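Local coordinates for protein putative 6-phosphogluconolactonase (Neisseria gonorrhoeae, PDB 3LHI) that probably hydrolyses 6-phosphogluconolactone to 6-phosphogluconate, the second step in the oxidative stage of the pentose phosphate pathway, at residues A[154-166]-A[173-185]. Sequence-based numbering, arbitrary orientation.
Sequences AIDGSAGVALVHT and HERISMTLDAIAH
Thr179, the N-cap of helix 180-184, donates through OG1 to Val161 O (2.8 Å) in the carbonyl plane. Held between backbone N and carbonyl carbon (chi1 62°), OG1 also accepts from Ala182 N at 3.2 Å, the capping bond. Thr179 N reaches Ala162 O from above its carbonyl plane, and Leu180 N bonds Ala154 O (3.1 Å), which also accepts from a water that Asp181 N donates to. A second water lies within bonding distance of Gly160 O and Asp181 OD1. Strands 163-166 and 175-178, the latter just before Thr179, form an antiparallel hairpin: Val164 pairs with Ser177 and Thr166 with Arg175 through reciprocal backbone bonds. On one face Leu163 CD1 meets Ile176 CD1 at 3.9 Å, and His165 NE2 donates in its ring plane to the anti side of Glu174 OE1 at 2.7 Å, the ring and carboxylate planes 73° apart; Thr167 OG1 also bonds OE1. On the other face Thr166 OG1, against Arg175 CB (3.4 Å), bonds Ser143 O, while Ser177 OG donates to Met178 O and accepts from Ser143 N. Helix 114-124 covers Leu163 and Ile176, helix 215-219 packs on Ile155 and Leu180, and strand 175-178 carries the hairpin into the mixed sheet by pairing antiparallel with strand 63-71.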
# COMPACT_ATOMS: atom_id res chain seq x y z
N ALA A 154 -11.60 1.87 -10.93
CA ALA A 154 -10.51 2.16 -10.01
C ALA A 154 -10.02 3.57 -10.14
O ALA A 154 -9.53 4.14 -9.17
CB ALA A 154 -9.35 1.14 -10.20
N ILE A 155 -10.11 4.14 -11.34
CA ILE A 155 -9.65 5.51 -11.60
C ILE A 155 -10.74 6.58 -11.59
O ILE A 155 -10.42 7.74 -11.77
CB ILE A 155 -8.79 5.60 -12.88
CG1 ILE A 155 -9.65 5.43 -14.14
CG2 ILE A 155 -7.59 4.62 -12.83
CD1 ILE A 155 -8.91 5.80 -15.47
N ASP A 156 -11.99 6.16 -11.34
CA ASP A 156 -13.12 7.08 -11.28
C ASP A 156 -13.32 7.59 -9.84
O ASP A 156 -14.02 6.96 -9.05
CB ASP A 156 -14.42 6.38 -11.71
CG ASP A 156 -15.61 7.36 -11.77
OD1 ASP A 156 -15.38 8.58 -11.53
OD2 ASP A 156 -16.73 6.87 -12.01
N GLY A 157 -12.77 8.76 -9.57
CA GLY A 157 -12.86 9.35 -8.23
C GLY A 157 -14.05 10.23 -7.96
O GLY A 157 -14.12 10.82 -6.91
N SER A 158 -15.01 10.25 -8.87
CA SER A 158 -16.13 11.18 -8.80
C SER A 158 -16.92 11.09 -7.50
O SER A 158 -17.35 12.14 -7.00
CB SER A 158 -17.07 10.95 -10.01
OG SER A 158 -17.57 9.61 -10.05
N ALA A 159 -17.05 9.92 -6.90
CA ALA A 159 -17.83 9.73 -5.69
C ALA A 159 -16.90 9.43 -4.51
O ALA A 159 -17.38 9.12 -3.40
CB ALA A 159 -18.84 8.61 -5.83
N GLY A 160 -15.60 9.56 -4.67
CA GLY A 160 -14.63 9.39 -3.60
C GLY A 160 -14.52 7.97 -3.08
O GLY A 160 -14.00 7.78 -1.98
N VAL A 161 -15.04 6.98 -3.81
CA VAL A 161 -15.09 5.62 -3.30
C VAL A 161 -13.66 5.10 -3.10
O VAL A 161 -12.75 5.32 -3.94
CB VAL A 161 -15.91 4.67 -4.21
CG1 VAL A 161 -15.73 3.18 -3.82
CG2 VAL A 161 -17.37 5.15 -4.22
N ALA A 162 -13.39 4.54 -1.94
CA ALA A 162 -12.02 4.30 -1.53
C ALA A 162 -11.44 2.95 -1.99
O ALA A 162 -10.22 2.84 -2.08
CB ALA A 162 -11.91 4.39 -0.02
N LEU A 163 -12.30 1.94 -2.12
CA LEU A 163 -11.83 0.58 -2.36
C LEU A 163 -12.61 0.00 -3.54
O LEU A 163 -13.80 0.33 -3.73
CB LEU A 163 -12.04 -0.33 -1.14
CG LEU A 163 -11.30 0.10 0.12
CD1 LEU A 163 -11.67 -0.79 1.34
CD2 LEU A 163 -9.78 0.12 -0.06
N VAL A 164 -11.95 -0.85 -4.30
CA VAL A 164 -12.47 -1.41 -5.55
C VAL A 164 -12.01 -2.89 -5.67
O VAL A 164 -10.87 -3.22 -5.36
CB VAL A 164 -11.96 -0.60 -6.78
CG1 VAL A 164 -10.43 -0.56 -6.81
CG2 VAL A 164 -12.54 -1.16 -8.10
N HIS A 165 -12.91 -3.76 -6.13
CA HIS A 165 -12.56 -5.13 -6.53
C HIS A 165 -11.89 -5.09 -7.88
O HIS A 165 -12.45 -4.57 -8.84
CB HIS A 165 -13.83 -5.97 -6.59
CG HIS A 165 -13.69 -7.29 -7.27
ND1 HIS A 165 -14.70 -7.82 -8.05
CD2 HIS A 165 -12.63 -8.13 -7.37
CE1 HIS A 165 -14.27 -8.99 -8.52
NE2 HIS A 165 -13.02 -9.17 -8.15
N THR A 166 -10.72 -5.68 -8.00
CA THR A 166 -10.03 -5.80 -9.26
C THR A 166 -9.64 -7.26 -9.54
O THR A 166 -9.46 -8.08 -8.63
CB THR A 166 -8.80 -4.92 -9.41
OG1 THR A 166 -7.81 -5.40 -8.49
CG2 THR A 166 -9.09 -3.45 -9.12
N HIS A 173 -5.57 -14.34 -8.01
CA HIS A 173 -6.48 -13.97 -6.96
C HIS A 173 -7.21 -12.66 -7.28
O HIS A 173 -6.62 -11.68 -7.68
CB HIS A 173 -5.82 -13.84 -5.59
CG HIS A 173 -5.00 -15.02 -5.19
ND1 HIS A 173 -5.54 -16.30 -5.11
CD2 HIS A 173 -3.68 -15.13 -4.85
CE1 HIS A 173 -4.58 -17.13 -4.70
NE2 HIS A 173 -3.44 -16.46 -4.57
N GLU A 174 -8.50 -12.66 -7.06
CA GLU A 174 -9.28 -11.42 -7.03
C GLU A 174 -8.70 -10.57 -5.93
O GLU A 174 -8.19 -11.08 -4.93
CB GLU A 174 -10.76 -11.71 -6.78
CG GLU A 174 -11.39 -12.65 -7.77
CD GLU A 174 -11.26 -12.19 -9.19
OE1 GLU A 174 -11.45 -10.98 -9.46
OE2 GLU A 174 -10.97 -13.03 -10.10
N ARG A 175 -8.79 -9.25 -6.11
CA ARG A 175 -8.19 -8.30 -5.20
C ARG A 175 -9.17 -7.26 -4.72
O ARG A 175 -10.15 -6.92 -5.44
CB ARG A 175 -7.07 -7.53 -5.92
CG ARG A 175 -6.05 -8.37 -6.67
CD ARG A 175 -5.32 -9.32 -5.75
NE ARG A 175 -4.31 -10.14 -6.45
CZ ARG A 175 -3.06 -9.79 -6.65
NH1 ARG A 175 -2.58 -8.63 -6.17
NH2 ARG A 175 -2.24 -10.64 -7.26
N ILE A 176 -8.84 -6.67 -3.59
CA ILE A 176 -9.46 -5.45 -3.15
C ILE A 176 -8.34 -4.42 -3.06
O ILE A 176 -7.33 -4.68 -2.40
CB ILE A 176 -10.30 -5.63 -1.84
CG1 ILE A 176 -10.89 -4.30 -1.39
CG2 ILE A 176 -9.50 -6.33 -0.72
CD1 ILE A 176 -11.72 -4.44 -0.13
N SER A 177 -8.53 -3.26 -3.71
CA SER A 177 -7.51 -2.21 -3.84
C SER A 177 -8.03 -0.87 -3.42
O SER A 177 -9.18 -0.50 -3.69
CB SER A 177 -7.04 -2.08 -5.25
OG SER A 177 -5.91 -1.27 -5.42
N MSE A 178 -7.15 -0.09 -2.81
CA MSE A 178 -7.38 1.35 -2.79
C MSE A 178 -7.52 1.84 -4.24
O MSE A 178 -6.84 1.39 -5.18
CB MSE A 178 -6.21 2.05 -2.12
CG MSE A 178 -6.21 1.96 -0.60
SE MSE A 178 -4.73 2.81 0.27
CE MSE A 178 -5.27 4.63 0.05
N THR A 179 -8.36 2.83 -4.41
CA THR A 179 -8.56 3.50 -5.66
C THR A 179 -7.54 4.59 -5.91
O THR A 179 -6.82 5.02 -4.97
CB THR A 179 -9.97 4.09 -5.73
OG1 THR A 179 -10.04 5.07 -4.66
CG2 THR A 179 -11.07 3.05 -5.63
N LEU A 180 -7.42 5.08 -7.13
CA LEU A 180 -6.58 6.22 -7.41
C LEU A 180 -6.93 7.43 -6.53
O LEU A 180 -6.03 8.10 -6.00
CB LEU A 180 -6.63 6.57 -8.89
CG LEU A 180 -5.75 7.71 -9.33
CD1 LEU A 180 -4.28 7.53 -9.02
CD2 LEU A 180 -6.00 7.96 -10.82
N ASP A 181 -8.23 7.67 -6.37
CA ASP A 181 -8.69 8.79 -5.51
C ASP A 181 -8.19 8.64 -4.10
O ASP A 181 -7.75 9.62 -3.48
CB ASP A 181 -10.22 8.89 -5.57
CG ASP A 181 -10.77 9.98 -4.70
OD1 ASP A 181 -11.07 9.70 -3.52
OD2 ASP A 181 -10.93 11.08 -5.23
N ALA A 182 -8.32 7.46 -3.54
CA ALA A 182 -7.91 7.20 -2.17
C ALA A 182 -6.40 7.44 -2.02
O ALA A 182 -5.97 8.03 -1.02
CB ALA A 182 -8.29 5.76 -1.72
N ILE A 183 -5.62 6.97 -2.98
CA ILE A 183 -4.18 7.17 -2.94
C ILE A 183 -3.83 8.62 -3.01
O ILE A 183 -3.04 9.14 -2.21
CB ILE A 183 -3.48 6.38 -4.11
CG1 ILE A 183 -3.69 4.89 -3.89
CG2 ILE A 183 -2.02 6.79 -4.29
CD1 ILE A 183 -3.26 4.00 -5.12
N ALA A 184 -4.47 9.33 -3.95
CA ALA A 184 -4.15 10.72 -4.21
C ALA A 184 -4.47 11.62 -3.02
O ALA A 184 -3.83 12.67 -2.88
CB ALA A 184 -4.87 11.22 -5.45
N HIS A 185 -5.45 11.23 -2.21
CA HIS A 185 -5.89 12.04 -1.07
C HIS A 185 -5.28 11.60 0.25
O HIS A 185 -5.69 12.01 1.34
CB HIS A 185 -7.42 12.13 -0.99
CG HIS A 185 -7.99 12.88 -2.13
ND1 HIS A 185 -8.19 12.29 -3.37
CD2 HIS A 185 -8.31 14.19 -2.27
CE1 HIS A 185 -8.65 13.21 -4.21
NE2 HIS A 185 -8.73 14.37 -3.57
O HOH W 1 -10.40 6.62 -8.10
O HOH W 2 -11.21 7.49 -1.90